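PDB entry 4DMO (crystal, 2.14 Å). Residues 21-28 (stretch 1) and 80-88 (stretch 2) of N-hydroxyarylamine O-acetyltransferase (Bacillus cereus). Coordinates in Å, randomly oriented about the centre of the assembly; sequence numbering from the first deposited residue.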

ATOM      1  N   THR A  21      15.622   6.600 -17.416  1.00 42.57           N
ATOM      2  CA  THR A  21      15.544   5.152 -17.550  1.00 45.25           C
ATOM      3  C   THR A  21      15.476   4.511 -16.169  1.00 40.82           C
ATOM      4  O   THR A  21      16.429   4.600 -15.401  1.00 48.65           O
ATOM      5  N   VAL A  22      14.352   3.857 -15.859  1.00 43.63           N
ATOM      6  CA  VAL A  22      14.181   3.166 -14.574  1.00 33.39           C
ATOM      7  C   VAL A  22      14.407   1.651 -14.739  1.00 28.45           C
ATOM      8  O   VAL A  22      13.779   1.001 -15.566  1.00 34.78           O
ATOM      9  N   SER A  23      15.289   1.083 -13.942  1.00 25.31           N
ATOM     10  CA  SER A  23      15.591  -0.330 -14.078  1.00 33.88           C
ATOM     11  C   SER A  23      14.893  -1.136 -13.014  1.00 39.39           C
ATOM     12  O   SER A  23      14.363  -0.585 -12.042  1.00 38.17           O
ATOM     13  N   PHE A  24      14.926  -2.455 -13.184  1.00 39.71           N
ATOM     14  CA  PHE A  24      14.338  -3.360 -12.206  1.00 34.66           C
ATOM     15  C   PHE A  24      15.020  -3.237 -10.860  1.00 37.80           C
ATOM     16  O   PHE A  24      14.376  -3.212  -9.801  1.00 38.80           O
ATOM     17  N   GLU A  25      16.340  -3.175 -10.906  1.00 39.67           N
ATOM     18  CA  GLU A  25      17.143  -3.140  -9.697  1.00 38.47           C
ATOM     19  C   GLU A  25      16.845  -1.894  -8.860  1.00 34.66           C
ATOM     20  O   GLU A  25      17.149  -1.863  -7.661  1.00 32.75           O
ATOM     21  N   ASP A  26      16.252  -0.885  -9.522  1.00 34.69           N
ATOM     22  CA  ASP A  26      15.820   0.380  -8.904  1.00 30.63           C
ATOM     23  C   ASP A  26      14.512   0.256  -8.093  1.00 34.83           C
ATOM     24  O   ASP A  26      14.220   1.084  -7.233  1.00 31.36           O
ATOM     25  N   LEU A  27      13.708  -0.749  -8.397  1.00 28.34           N
ATOM     26  CA  LEU A  27      12.351  -0.829  -7.866  1.00 31.17           C
ATOM     27  C   LEU A  27      12.315  -0.910  -6.346  1.00 24.85           C
ATOM     28  O   LEU A  27      11.541  -0.202  -5.680  1.00 23.48           O
ATOM     29  N   SER A  28      13.178  -1.750  -5.806  1.00 25.91           N
ATOM     30  CA  SER A  28      13.315  -1.899  -4.374  1.00 21.40           C
ATOM     31  C   SER A  28      13.545  -0.555  -3.683  1.00 23.25           C
ATOM     32  O   SER A  28      13.022  -0.283  -2.596  1.00 22.24           O
ATOM     33  N   TYR A  80       0.736   3.066 -12.219  1.00 18.12           N
ATOM     34  CA  TYR A  80       0.876   4.114 -13.250  1.00 25.81           C
ATOM     35  C   TYR A  80       2.307   4.585 -13.411  1.00 25.23           C
ATOM     36  O   TYR A  80       2.786   4.737 -14.538  1.00 29.99           O
ATOM     37  N   PHE A  81       3.009   4.766 -12.304  1.00 24.49           N
ATOM     38  CA  PHE A  81       4.403   5.138 -12.389  1.00 27.37           C
ATOM     39  C   PHE A  81       5.189   4.083 -13.151  1.00 31.57           C
ATOM     40  O   PHE A  81       6.029   4.422 -14.000  1.00 28.41           O
ATOM     41  N   LEU A  82       4.924   2.814 -12.836  1.00 30.89           N
ATOM     42  CA  LEU A  82       5.683   1.697 -13.431  1.00 36.17           C
ATOM     43  C   LEU A  82       5.381   1.577 -14.924  1.00 30.72           C
ATOM     44  O   LEU A  82       6.278   1.327 -15.720  1.00 32.54           O
ATOM     45  N   LYS A  83       4.121   1.791 -15.288  1.00 27.99           N
ATOM     46  CA  LYS A  83       3.672   1.767 -16.677  1.00 27.51           C
ATOM     47  C   LYS A  83       4.360   2.846 -17.522  1.00 34.39           C
ATOM     48  O   LYS A  83       4.874   2.545 -18.599  1.00 37.17           O
ATOM     49  N   ASP A  84       4.347   4.103 -17.052  1.00 34.84           N
ATOM     50  CA  ASP A  84       5.045   5.195 -17.753  1.00 35.85           C
ATOM     51  C   ASP A  84       6.549   4.962 -17.836  1.00 33.73           C
ATOM     52  O   ASP A  84       7.211   5.460 -18.742  1.00 40.14           O
ATOM     53  N   SER A  85       7.081   4.215 -16.878  1.00 38.41           N
ATOM     54  CA  SER A  85       8.504   3.885 -16.858  1.00 36.17           C
ATOM     55  C   SER A  85       8.833   2.712 -17.777  1.00 31.89           C
ATOM     56  O   SER A  85       9.939   2.181 -17.727  1.00 31.94           O
ATOM     57  N   GLY A  86       7.875   2.290 -18.594  1.00 29.81           N
ATOM     58  CA  GLY A  86       8.145   1.265 -19.589  1.00 31.56           C
ATOM     59  C   GLY A  86       7.998  -0.179 -19.115  1.00 39.80           C
ATOM     60  O   GLY A  86       8.154  -1.102 -19.919  1.00 40.76           O
ATOM     61  N   PHE A  87       7.708  -0.399 -17.832  1.00 32.04           N
ATOM     62  CA  PHE A  87       7.504  -1.764 -17.325  1.00 32.48           C
ATOM     63  C   PHE A  87       6.189  -2.399 -17.749  1.00 22.23           C
ATOM     64  O   PHE A  87       5.173  -1.723 -17.882  1.00 35.71           O
ATOM     65  N   ASP A  88       6.201  -3.717 -17.889  1.00 24.73           N
ATOM     66  CA  ASP A  88       5.001  -4.467 -18.233  1.00 33.67           C
ATOM     67  C   ASP A  88       4.258  -4.878 -16.965  1.00 42.21           C
ATOM     68  O   ASP A  88       4.607  -5.874 -16.303  1.00 35.14           O
TER

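No hydrogen bond crosses between the two stretches: they meet through apolar side chains and one aromatic ring tip, while several of the polar groups bond within their own stretch. At the centre stands Phe87, just beyond the end of the helix that runs through residues 80-84. Its CA-to-CB bond points toward stretch 1, and chi1 in the m well (-68°) with chi2 at 97° carries the ring tip to Val22, Ser23, Phe24 and Leu27. Phe87 CZ lies 3.5 Å from Val22 O and 3.7 Å from Ser23 O; the latter carbonyl oxygen, like the backbone nitrogen of Phe24, sits at the ring edge, near its plane. Ser23 O also accepts a backbone hydrogen bond from Asp26 N at 3.2 Å, within the turn.

Val22, a t rotamer, points toward stretch 2 and reaches several partners. Its CG1 packs 4.0 Å from Phe87 CE1, whereas its CG2 lies 3.7 Å from Ser85 OG and 4.3 Å from Phe81 CZ. The CA-to-CB bond of Phe81 runs sideways to stretch 1, but the end of its ring, in the t rotamer, comes nearer to the valine. Ser85 also points toward stretch 1, yet its hydroxyl is engaged at home: in the m rotamer, Ser85 OG donates to Phe81 O at 2.8 Å, one turn back, so the methyl of Val22 packs against a hydroxyl already used in a hydrogen bond.

Leu27 supplies the second apolar patch. Buried and pointing toward stretch 2, with chi1 m and chi2 t, it places CD2 3.6 Å from Leu82 CD2 and 3.9 Å from Phe87 CZ. Leu82 has the same m, t combination; its CA-to-CB bond runs sideways, but its end comes nearer to meet the other leucine. Together the two stretches bury 274 Å², most of it on Phe87, Val22 and Leu27.

The turn of stretch 1 is held by its own polar groups. Asp26, an m rotamer, accepts a nearly straight hydrogen bond from Ser23 N to Asp26 OD2 at 2.9 Å, and Asp26 N returns a weak one to Ser23 OG at 3.4 Å. Ser23, in the p rotamer, points away from stretch 2. Gly86 makes no contact across the stretches; at its phi/psi of 87/-4 a CB would jam against the carbonyl oxygen of Ser85. Beyond it, Phe87 N donates to Leu82 O at 3.1 Å, tying the backbone of the aromatic residue to the helix end.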

ATOM      1  CB  THR A  21      16.753   4.575 -18.303  1.00 47.48           C
ATOM      2  OG1 THR A  21      16.740   5.030 -19.661  1.00 56.12           O
ATOM      3  CG2 THR A  21      16.706   3.067 -18.299  1.00 47.65           C
ATOM      4  CB  VAL A  22      12.744   3.417 -13.990  1.00 40.60           C
ATOM      5  CG1 VAL A  22      12.615   2.875 -12.553  1.00 29.27           C
ATOM      6  CG2 VAL A  22      12.416   4.895 -14.016  1.00 39.37           C
ATOM      7  CB  SER A  23      17.107  -0.581 -13.972  1.00 47.64           C
ATOM      8  OG  SER A  23      17.574  -0.439 -12.633  1.00 47.52           O
ATOM      9  CB  PHE A  24      14.441  -4.801 -12.684  1.00 31.25           C
ATOM     10  CG  PHE A  24      13.854  -5.775 -11.730  1.00 34.18           C
ATOM     11  CD1 PHE A  24      12.499  -6.034 -11.748  1.00 36.17           C
ATOM     12  CD2 PHE A  24      14.636  -6.419 -10.790  1.00 32.81           C
ATOM     13  CE1 PHE A  24      11.932  -6.931 -10.862  1.00 32.17           C
ATOM     14  CE2 PHE A  24      14.052  -7.318  -9.905  1.00 39.71           C
ATOM     15  CZ  PHE A  24      12.696  -7.558  -9.954  1.00 27.35           C
ATOM     16  CB  GLU A  25      18.625  -3.251 -10.090  1.00 51.16           C
ATOM     17  CG  GLU A  25      19.583  -3.370  -8.930  1.00 61.17           C
ATOM     18  CD  GLU A  25      20.674  -4.397  -9.173  1.00 68.75           C
ATOM     19  OE1 GLU A  25      20.365  -5.606  -9.087  1.00 79.38           O
ATOM     20  OE2 GLU A  25      21.833  -4.009  -9.437  1.00 72.32           O
ATOM     21  CB  ASP A  26      15.565   1.448  -9.976  1.00 31.64           C
ATOM     22  CG  ASP A  26      16.830   1.928 -10.683  1.00 40.71           C
ATOM     23  OD1 ASP A  26      17.939   1.851 -10.111  1.00 44.61           O
ATOM     24  OD2 ASP A  26      16.685   2.440 -11.809  1.00 34.79           O
ATOM     25  CB  LEU A  27      11.656  -2.030  -8.469  1.00 28.84           C
ATOM     26  CG  LEU A  27      11.467  -1.876  -9.971  1.00 23.38           C
ATOM     27  CD1 LEU A  27      10.739  -3.064 -10.512  1.00 26.92           C
ATOM     28  CD2 LEU A  27      10.726  -0.592 -10.300  1.00 27.64           C
ATOM     29  CB  SER A  28      14.477  -2.820  -4.056  1.00 20.30           C
ATOM     30  OG  SER A  28      15.707  -2.115  -4.182  1.00 34.48           O
ATOM     31  CB  TYR A  80      -0.026   5.334 -12.989  1.00 16.63           C
ATOM     32  CG  TYR A  80      -1.502   5.010 -13.084  1.00 20.13           C
ATOM     33  CD1 TYR A  80      -2.069   4.558 -14.262  1.00 20.58           C
ATOM     34  CD2 TYR A  80      -2.312   5.117 -11.971  1.00 14.56           C
ATOM     35  CE1 TYR A  80      -3.396   4.249 -14.316  1.00 24.42           C
ATOM     36  CE2 TYR A  80      -3.619   4.813 -12.015  1.00 20.74           C
ATOM     37  CZ  TYR A  80      -4.170   4.376 -13.183  1.00 24.15           C
ATOM     38  OH  TYR A  80      -5.507   4.073 -13.216  1.00 29.36           O
ATOM     39  CB  PHE A  81       5.025   5.265 -11.024  1.00 24.56           C
ATOM     40  CG  PHE A  81       6.500   5.448 -11.071  1.00 22.42           C
ATOM     41  CD1 PHE A  81       7.044   6.666 -11.411  1.00 28.05           C
ATOM     42  CD2 PHE A  81       7.348   4.395 -10.812  1.00 29.69           C
ATOM     43  CE1 PHE A  81       8.417   6.837 -11.468  1.00 29.46           C
ATOM     44  CE2 PHE A  81       8.719   4.560 -10.868  1.00 24.51           C
ATOM     45  CZ  PHE A  81       9.248   5.787 -11.193  1.00 30.55           C
ATOM     46  CB  LEU A  82       5.386   0.366 -12.714  1.00 26.68           C
ATOM     47  CG  LEU A  82       5.944   0.277 -11.288  1.00 24.71           C
ATOM     48  CD1 LEU A  82       5.555  -1.023 -10.609  1.00 23.55           C
ATOM     49  CD2 LEU A  82       7.455   0.416 -11.282  1.00 25.98           C
ATOM     50  CB  LYS A  83       2.158   1.963 -16.702  1.00 33.27           C
ATOM     51  CG  LYS A  83       1.415   1.441 -17.910  1.00 26.70           C
ATOM     52  CD  LYS A  83      -0.057   1.375 -17.533  1.00 36.51           C
ATOM     53  CE  LYS A  83      -1.012   1.371 -18.720  1.00 46.96           C
ATOM     54  NZ  LYS A  83      -2.283   2.138 -18.377  1.00 50.57           N
ATOM     55  CB  ASP A  84       4.811   6.537 -17.085  1.00 36.75           C
ATOM     56  CG  ASP A  84       3.428   7.045 -17.296  1.00 31.21           C
ATOM     57  OD1 ASP A  84       2.666   6.391 -18.035  1.00 42.83           O
ATOM     58  OD2 ASP A  84       3.097   8.090 -16.704  1.00 30.02           O
ATOM     59  CB  SER A  85       8.973   3.562 -15.436  1.00 25.75           C
ATOM     60  OG  SER A  85       8.776   4.667 -14.571  1.00 36.78           O
ATOM     61  CB  PHE A  87       7.527  -1.781 -15.818  1.00 30.44           C
ATOM     62  CG  PHE A  87       8.846  -1.491 -15.248  1.00 28.76           C
ATOM     63  CD1 PHE A  87       9.148  -0.215 -14.838  1.00 26.47           C
ATOM     64  CD2 PHE A  87       9.780  -2.487 -15.098  1.00 23.62           C
ATOM     65  CE1 PHE A  87      10.365   0.062 -14.284  1.00 30.32           C
ATOM     66  CE2 PHE A  87      10.995  -2.215 -14.554  1.00 28.40           C
ATOM     67  CZ  PHE A  87      11.287  -0.928 -14.143  1.00 21.72           C
ATOM     68  CB  ASP A  88       5.359  -5.694 -19.058  1.00 37.00           C
ATOM     69  CG  ASP A  88       4.133  -6.487 -19.461  1.00 45.69           C
ATOM     70  OD1 ASP A  88       3.017  -5.969 -19.237  1.00 41.59           O
ATOM     71  OD2 ASP A  88       4.287  -7.599 -20.033  1.00 52.03           O
TER